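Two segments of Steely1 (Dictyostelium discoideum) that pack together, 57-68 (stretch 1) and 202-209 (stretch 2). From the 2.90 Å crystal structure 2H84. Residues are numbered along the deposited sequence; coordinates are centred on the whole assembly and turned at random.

Stretch 1 57-68: QSQIKTRHLVRD
Stretch 2, residues 202-209: ASSIFADG

The two stretches are joined by a mainly polar contact in which the guanidinium of Arg-63 grips the carbonyls at the end of a helix and Asp-208 fastens the extended backbone beyond it, with small apolar contacts alongside. Both segments belong to one chain, the touching residues at least 140 positions apart, and together they bury 473 Å². Residues 202-205 finish a helix that begins earlier in the chain; Phe-206 N still bonds Ala-202 O (3.3 Å), but Phe-206 itself leaves helical angles (phi/psi -79/144), and Ala-207 (-144/176) and Asp-208 (-112/149) are extended. Stretch 1 turns through Ser-58 (-81/-26) and Gln-59 (66/21), then runs extended from Thr-62 to Leu-65 before Val-66 (-65/-33) bends it. The chains advance in the same sense: CA of Ser-58 lies 6.9 Å from CA of Ser-204, CA of Arg-63 5.8 Å from CA of Ala-207, and CA of Leu-65 5.5 Å from CA of Asp-208.

Arg-63 (-150/151) points toward stretch 2 with chi1 m, chi2 t, chi3 m and chi4 158°. Its NH1 donates to Phe-206 O at 2.6 Å and, weakly, to Ser-203 O at 3.3 Å; its NH2 reaches the same Ser-203 O at 3.1 Å. These two acceptors lie near the guanidinium plane, at its edge, whereas Ser-204 O sits over one face, 3.5 Å from Arg-63 CZ. A buried cation thus meets carbonyl oxygens, and its aliphatic part is also used, Arg-63 CG lying 3.8 Å from Ala-207 CB.

Further along, backbone and side chain of one residue work together. Asp-208 N donates to His-64 O (3.1 Å, 170°), and Asp-208 OD2 accepts from Val-66 N (2.7 Å, 171°), both nearly straight. Asp-208 points toward stretch 1 with chi1 -39° and chi2 -45°, so its short carboxylate arm reaches the amide two residues beyond His-64.

Two apolar pairs add to the polar contacts. Ile-60 (chi1 m, chi2 t) points toward the helix end and sets CD1 4.0 Å from Ile-205 CB, although the CA-to-CB bond of Ile-205 (chi1 p, chi2 t) points away overall. Leu-65 starts sideways, but chi1 m and chi2 t bring CD2 to 4.1 Å from Ala-207 CB. That small methyl, directed toward stretch 1, also lies 3.7 Å from His-64 O. Ser-58 (chi1 p) and Ser-204 (chi1 p) meet more loosely, Ser-58 CB to Ser-204 OG being 4.3 Å; Ser-58 OG weakly accepts Ile-60 N at 3.4 Å.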

# COMPACT_ATOMS: atom_id res chain seq x y z
N GLN A 57 3.46 -20.70 -27.94
CA GLN A 57 2.59 -19.60 -28.35
C GLN A 57 2.62 -18.38 -27.45
O GLN A 57 1.78 -17.49 -27.60
CB GLN A 57 1.14 -20.08 -28.51
CG GLN A 57 0.75 -20.32 -29.97
CD GLN A 57 1.21 -19.18 -30.88
OE1 GLN A 57 0.49 -18.21 -31.12
NE2 GLN A 57 2.43 -19.29 -31.39
N SER A 58 3.58 -18.32 -26.53
CA SER A 58 3.68 -17.19 -25.60
C SER A 58 4.36 -15.97 -26.22
O SER A 58 4.13 -14.85 -25.77
CB SER A 58 4.46 -17.61 -24.35
OG SER A 58 5.84 -17.76 -24.62
N GLN A 59 5.21 -16.21 -27.22
CA GLN A 59 5.94 -15.13 -27.89
C GLN A 59 6.96 -14.43 -27.00
O GLN A 59 7.34 -13.30 -27.28
CB GLN A 59 4.98 -14.09 -28.44
CG GLN A 59 4.26 -14.51 -29.70
CD GLN A 59 3.16 -13.54 -30.08
OE1 GLN A 59 3.39 -12.33 -30.16
NE2 GLN A 59 1.96 -14.06 -30.31
N ILE A 60 7.39 -15.09 -25.93
CA ILE A 60 8.39 -14.51 -25.05
C ILE A 60 9.71 -15.20 -25.34
O ILE A 60 9.76 -16.42 -25.46
CB ILE A 60 8.02 -14.71 -23.57
CG1 ILE A 60 6.76 -13.91 -23.25
CG2 ILE A 60 9.17 -14.29 -22.68
CD1 ILE A 60 6.30 -14.02 -21.82
N LYS A 61 10.77 -14.41 -25.48
CA LYS A 61 12.08 -14.96 -25.80
C LYS A 61 12.91 -15.25 -24.56
O LYS A 61 13.55 -16.29 -24.48
CB LYS A 61 12.84 -13.99 -26.70
CG LYS A 61 13.81 -14.67 -27.65
CD LYS A 61 14.12 -13.79 -28.85
CE LYS A 61 14.81 -14.61 -29.93
NZ LYS A 61 15.30 -13.79 -31.05
N THR A 62 12.88 -14.33 -23.60
CA THR A 62 13.62 -14.49 -22.34
C THR A 62 12.90 -13.88 -21.14
O THR A 62 12.02 -13.03 -21.29
CB THR A 62 15.02 -13.83 -22.41
OG1 THR A 62 14.89 -12.47 -22.86
CG2 THR A 62 15.94 -14.58 -23.35
N ARG A 63 13.31 -14.33 -19.96
CA ARG A 63 12.77 -13.85 -18.69
C ARG A 63 13.87 -13.95 -17.63
O ARG A 63 14.76 -14.79 -17.73
CB ARG A 63 11.57 -14.70 -18.24
CG ARG A 63 10.26 -14.33 -18.89
CD ARG A 63 9.12 -15.11 -18.25
NE ARG A 63 9.20 -16.54 -18.54
CZ ARG A 63 8.62 -17.48 -17.80
NH1 ARG A 63 7.92 -17.16 -16.72
NH2 ARG A 63 8.74 -18.75 -18.14
N HIS A 64 13.80 -13.07 -16.64
CA HIS A 64 14.76 -13.08 -15.54
C HIS A 64 14.00 -13.62 -14.32
O HIS A 64 12.93 -13.13 -13.98
CB HIS A 64 15.28 -11.67 -15.29
CG HIS A 64 16.10 -11.13 -16.41
ND1 HIS A 64 17.48 -11.18 -16.42
CD2 HIS A 64 15.74 -10.56 -17.59
CE1 HIS A 64 17.93 -10.68 -17.55
NE2 HIS A 64 16.90 -10.30 -18.28
N LEU A 65 14.56 -14.63 -13.68
CA LEU A 65 13.87 -15.24 -12.55
C LEU A 65 14.74 -15.48 -11.34
O LEU A 65 15.84 -16.02 -11.46
CB LEU A 65 13.27 -16.58 -12.99
CG LEU A 65 12.51 -16.63 -14.32
CD1 LEU A 65 12.27 -18.07 -14.68
CD2 LEU A 65 11.22 -15.88 -14.21
N VAL A 66 14.25 -15.10 -10.17
CA VAL A 66 14.98 -15.32 -8.93
C VAL A 66 15.05 -16.84 -8.79
O VAL A 66 16.02 -17.37 -8.26
CB VAL A 66 14.23 -14.70 -7.72
CG1 VAL A 66 14.86 -15.15 -6.41
CG2 VAL A 66 14.29 -13.19 -7.82
N ARG A 67 14.01 -17.53 -9.26
CA ARG A 67 14.00 -18.99 -9.21
C ARG A 67 14.10 -19.53 -10.63
O ARG A 67 13.13 -19.54 -11.37
CB ARG A 67 12.72 -19.52 -8.57
CG ARG A 67 12.65 -21.06 -8.52
CD ARG A 67 11.52 -21.56 -7.65
NE ARG A 67 11.41 -23.01 -7.69
CZ ARG A 67 11.20 -23.77 -6.61
NH1 ARG A 67 11.09 -23.20 -5.43
NH2 ARG A 67 11.10 -25.08 -6.71
N ASP A 68 15.29 -19.98 -11.00
CA ASP A 68 15.54 -20.51 -12.33
C ASP A 68 15.08 -21.96 -12.38
O ASP A 68 15.80 -22.87 -11.99
CB ASP A 68 17.04 -20.41 -12.65
CG ASP A 68 17.37 -20.84 -14.07
OD1 ASP A 68 18.52 -20.65 -14.52
OD2 ASP A 68 16.48 -21.37 -14.76
N ALA A 202 0.46 -18.60 -16.47
CA ALA A 202 1.19 -17.80 -15.50
C ALA A 202 2.64 -18.24 -15.43
O ALA A 202 3.54 -17.41 -15.29
CB ALA A 202 0.53 -17.91 -14.13
N SER A 203 2.88 -19.54 -15.54
CA SER A 203 4.24 -20.05 -15.47
C SER A 203 4.98 -19.78 -16.77
O SER A 203 6.19 -20.00 -16.85
CB SER A 203 4.24 -21.56 -15.20
OG SER A 203 3.82 -22.29 -16.34
N SER A 204 4.27 -19.31 -17.79
CA SER A 204 4.92 -19.03 -19.06
C SER A 204 5.17 -17.55 -19.31
O SER A 204 6.06 -17.21 -20.10
CB SER A 204 4.08 -19.60 -20.21
OG SER A 204 2.98 -18.76 -20.48
N ILE A 205 4.43 -16.67 -18.64
CA ILE A 205 4.60 -15.24 -18.87
C ILE A 205 5.16 -14.34 -17.77
O ILE A 205 5.74 -13.28 -18.07
CB ILE A 205 3.28 -14.62 -19.30
CG1 ILE A 205 2.27 -14.72 -18.15
CG2 ILE A 205 2.75 -15.33 -20.52
CD1 ILE A 205 0.96 -13.99 -18.42
N PHE A 206 5.00 -14.74 -16.51
CA PHE A 206 5.49 -13.91 -15.40
C PHE A 206 6.98 -14.02 -15.14
O PHE A 206 7.57 -15.08 -15.27
CB PHE A 206 4.73 -14.24 -14.10
CG PHE A 206 3.27 -13.86 -14.13
CD1 PHE A 206 2.88 -12.52 -14.24
CD2 PHE A 206 2.29 -14.84 -14.05
CE1 PHE A 206 1.53 -12.17 -14.26
CE2 PHE A 206 0.93 -14.51 -14.07
CZ PHE A 206 0.55 -13.16 -14.17
N ALA A 207 7.58 -12.89 -14.76
CA ALA A 207 9.00 -12.82 -14.47
C ALA A 207 9.20 -11.85 -13.31
O ALA A 207 8.24 -11.21 -12.85
CB ALA A 207 9.78 -12.35 -15.70
N ASP A 208 10.45 -11.72 -12.85
CA ASP A 208 10.77 -10.82 -11.73
C ASP A 208 11.60 -9.63 -12.15
O ASP A 208 12.42 -9.72 -13.07
CB ASP A 208 11.53 -11.58 -10.64
CG ASP A 208 11.00 -12.97 -10.44
OD1 ASP A 208 9.77 -13.13 -10.39
OD2 ASP A 208 11.84 -13.89 -10.34
N GLY A 209 11.42 -8.51 -11.46
CA GLY A 209 12.17 -7.32 -11.79
C GLY A 209 11.85 -6.15 -10.90
O GLY A 209 10.90 -6.19 -10.10